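Local coordinates for monoglyceride lipase (Saccharomyces cerevisiae, PDB 4ZWN), which hydrolyses monoacylglycerols to free fatty acids and glycerol, preferring monounsaturated substrates, and also takes part in the breakdown of fatty acid ethyl esters, at residues F46-W51 / E90-D95. The protein carries 2 engineered substitutions. Residues are numbered along the deposited sequence; the frame is centred on the assembly and turned at random.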
loop_
_atom_site.group_PDB
_atom_site.type_symbol
_atom_site.label_atom_id
_atom_site.label_comp_id
_atom_site.label_asym_id
_atom_site.label_seq_id
_atom_site.Cartn_x
_atom_site.Cartn_y
_atom_site.Cartn_z
ATOM N N PHE A 46 16.525 -4.920 4.747
ATOM C CA PHE A 46 15.202 -5.006 4.144
ATOM C C PHE A 46 14.912 -6.385 3.558
ATOM O O PHE A 46 15.648 -6.873 2.700
ATOM C CB PHE A 46 15.049 -3.945 3.050
ATOM C CG PHE A 46 15.008 -2.537 3.569
ATOM C CD1 PHE A 46 16.173 -1.808 3.732
ATOM C CD2 PHE A 46 13.802 -1.939 3.886
ATOM C CE1 PHE A 46 16.136 -0.511 4.208
ATOM C CE2 PHE A 46 13.759 -0.641 4.362
ATOM C CZ PHE A 46 14.927 0.072 4.523
ATOM N N GLY A 47 13.835 -7.006 4.027
ATOM C CA GLY A 47 13.336 -8.219 3.408
ATOM C C GLY A 47 12.459 -7.857 2.223
ATOM O O GLY A 47 11.600 -6.981 2.329
ATOM N N TYR A 48 12.675 -8.512 1.087
ATOM C CA TYR A 48 11.902 -8.198 -0.107
ATOM C C TYR A 48 11.632 -9.428 -0.961
ATOM O O TYR A 48 12.243 -10.479 -0.773
ATOM C CB TYR A 48 12.614 -7.131 -0.945
ATOM C CG TYR A 48 13.892 -7.612 -1.593
ATOM C CD1 TYR A 48 13.898 -8.085 -2.898
ATOM C CD2 TYR A 48 15.094 -7.590 -0.899
ATOM C CE1 TYR A 48 15.063 -8.525 -3.492
ATOM C CE2 TYR A 48 16.264 -8.027 -1.485
ATOM C CZ TYR A 48 16.243 -8.492 -2.781
ATOM O OH TYR A 48 17.410 -8.928 -3.367
ATOM N N MET A 49 10.709 -9.276 -1.904
ATOM C CA MET A 49 10.326 -10.356 -2.801
ATOM C C MET A 49 10.211 -9.873 -4.234
ATOM O O MET A 49 9.697 -8.784 -4.496
ATOM C CB MET A 49 8.997 -10.972 -2.373
ATOM C CG MET A 49 9.097 -11.964 -1.246
ATOM S SD MET A 49 7.520 -12.790 -0.998
ATOM C CE MET A 49 7.946 -13.921 0.322
ATOM N N PHE A 50 10.696 -10.689 -5.161
ATOM C CA PHE A 50 10.449 -10.449 -6.571
ATOM C C PHE A 50 9.583 -11.570 -7.121
ATOM O O PHE A 50 10.030 -12.710 -7.235
ATOM C CB PHE A 50 11.752 -10.351 -7.357
ATOM C CG PHE A 50 11.552 -10.392 -8.841
ATOM C CD1 PHE A 50 10.952 -9.331 -9.500
ATOM C CD2 PHE A 50 11.944 -11.497 -9.575
ATOM C CE1 PHE A 50 10.755 -9.371 -10.867
ATOM C CE2 PHE A 50 11.752 -11.543 -10.941
ATOM C CZ PHE A 50 11.155 -10.479 -11.589
ATOM N N TRP A 51 8.340 -11.241 -7.453
ATOM C CA TRP A 51 7.392 -12.237 -7.934
ATOM C C TRP A 51 7.309 -12.214 -9.455
ATOM O O TRP A 51 6.747 -11.286 -10.032
ATOM C CB TRP A 51 6.012 -11.998 -7.324
ATOM C CG TRP A 51 5.175 -13.230 -7.246
ATOM C CD1 TRP A 51 4.802 -14.036 -8.285
ATOM C CD2 TRP A 51 4.595 -13.797 -6.068
ATOM N NE1 TRP A 51 4.029 -15.074 -7.822
ATOM C CE2 TRP A 51 3.886 -14.951 -6.464
ATOM C CE3 TRP A 51 4.606 -13.444 -4.715
ATOM C CZ2 TRP A 51 3.195 -15.752 -5.556
ATOM C CZ3 TRP A 51 3.918 -14.241 -3.814
ATOM C CH2 TRP A 51 3.222 -15.380 -4.239
ATOM N N GLU A 90 4.727 -8.669 -13.259
ATOM C CA GLU A 90 5.697 -8.874 -12.194
ATOM C C GLU A 90 5.337 -8.027 -10.981
ATOM O O GLU A 90 4.738 -6.958 -11.116
ATOM C CB GLU A 90 7.109 -8.528 -12.674
ATOM C CG GLU A 90 7.632 -9.434 -13.771
ATOM C CD GLU A 90 8.994 -9.006 -14.283
ATOM O OE1 GLU A 90 9.383 -7.840 -14.049
ATOM O OE2 GLU A 90 9.678 -9.839 -14.917
ATOM N N SER A 91 5.704 -8.505 -9.797
ATOM C CA SER A 91 5.501 -7.740 -8.574
ATOM C C SER A 91 6.799 -7.586 -7.797
ATOM O O SER A 91 7.659 -8.468 -7.812
ATOM C CB SER A 91 4.449 -8.400 -7.680
ATOM O OG SER A 91 3.165 -8.373 -8.273
ATOM N N PHE A 92 6.931 -6.452 -7.120
ATOM C CA PHE A 92 8.018 -6.242 -6.184
ATOM C C PHE A 92 7.465 -5.597 -4.928
ATOM O O PHE A 92 6.788 -4.570 -4.994
ATOM C CB PHE A 92 9.121 -5.370 -6.789
ATOM C CG PHE A 92 10.349 -5.257 -5.919
ATOM C CD1 PHE A 92 10.414 -4.320 -4.902
ATOM C CD2 PHE A 92 11.434 -6.096 -6.120
ATOM C CE1 PHE A 92 11.539 -4.219 -4.101
ATOM C CE2 PHE A 92 12.561 -6.000 -5.323
ATOM C CZ PHE A 92 12.614 -5.061 -4.313
ATOM N N THR A 93 7.748 -6.206 -3.785
ATOM C CA THR A 93 7.368 -5.621 -2.510
ATOM C C THR A 93 8.491 -5.813 -1.505
ATOM O O THR A 93 9.343 -6.687 -1.663
ATOM C CB THR A 93 6.059 -6.231 -1.964
ATOM O OG1 THR A 93 5.606 -5.465 -0.842
ATOM C CG2 THR A 93 6.269 -7.675 -1.538
ATOM N N PHE A 94 8.496 -4.980 -0.475
ATOM C CA PHE A 94 9.494 -5.083 0.575
ATOM C C PHE A 94 8.875 -4.682 1.902
ATOM O O PHE A 94 8.025 -3.792 1.951
ATOM C CB PHE A 94 10.712 -4.206 0.258
ATOM C CG PHE A 94 10.414 -2.730 0.238
ATOM C CD1 PHE A 94 9.875 -2.133 -0.888
ATOM C CD2 PHE A 94 10.681 -1.941 1.347
ATOM C CE1 PHE A 94 9.601 -0.776 -0.909
ATOM C CE2 PHE A 94 10.413 -0.585 1.334
ATOM C CZ PHE A 94 9.872 -0.000 0.205
ATOM N N ASP A 95 9.280 -5.354 2.974
ATOM C CA ASP A 95 8.877 -4.938 4.307
ATOM C C ASP A 95 9.584 -3.624 4.619
ATOM O O ASP A 95 10.810 -3.568 4.657
ATOM C CB ASP A 95 9.212 -6.009 5.351
ATOM C CG ASP A 95 8.365 -7.267 5.198
ATOM O OD1 ASP A 95 7.388 -7.250 4.419
ATOM O OD2 ASP A 95 8.671 -8.273 5.872
#
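Tyr48 and Phe92 meet at the apolar centre of this antiparallel pair, strands 44-51 and 89-94 of the alpha/beta-hydrolase sheet. The rings are tilted by 26° and strongly offset, so little of one lies over the other, and the touch is made by Tyr48 CD1 against Phe92 CE2 at 3.5 Å. With CG anti to the backbone N (chi1 -173°), the Phe92 ring comes to lie beside Tyr48. Tyr48 and Phe94 form a non-hydrogen-bonded pair, CB to CB 3.7 Å; beyond it the Phe46 ring extends alongside that of Phe94, CD2 to CD2 4.0 Å. Helix 113-134 packs on this aromatic face, where Phe123 stacks with Phe94 and meets Phe46 edge-to-face. On the reverse face Trp51 CB rests on Ser91 CB at 3.9 Å, and both side chains reach helix 78-86. Between the faces the backbones are joined by paired bonds: Trp51 N to Ser91 O is answered by Ser91 N to Trp51 O, whereas Met49 N to Thr93 O (2.9 Å) is returned by a weak bond from Thr93 N to Met49 O (3.3 Å). Asp95 N gives a further bond to Gly47 O at one end, and the Asp95 carboxylate turns to Val101 N. At the other end lies the charged edge: Glu90 carries salt bridges to Arg63 and Lys134, which probably keep it ionised. Its carboxylate plane stands 83° from the Phe50 ring, and Glu90 OE2 approaches that ring's edge, 3.7 Å from Phe50 CZ.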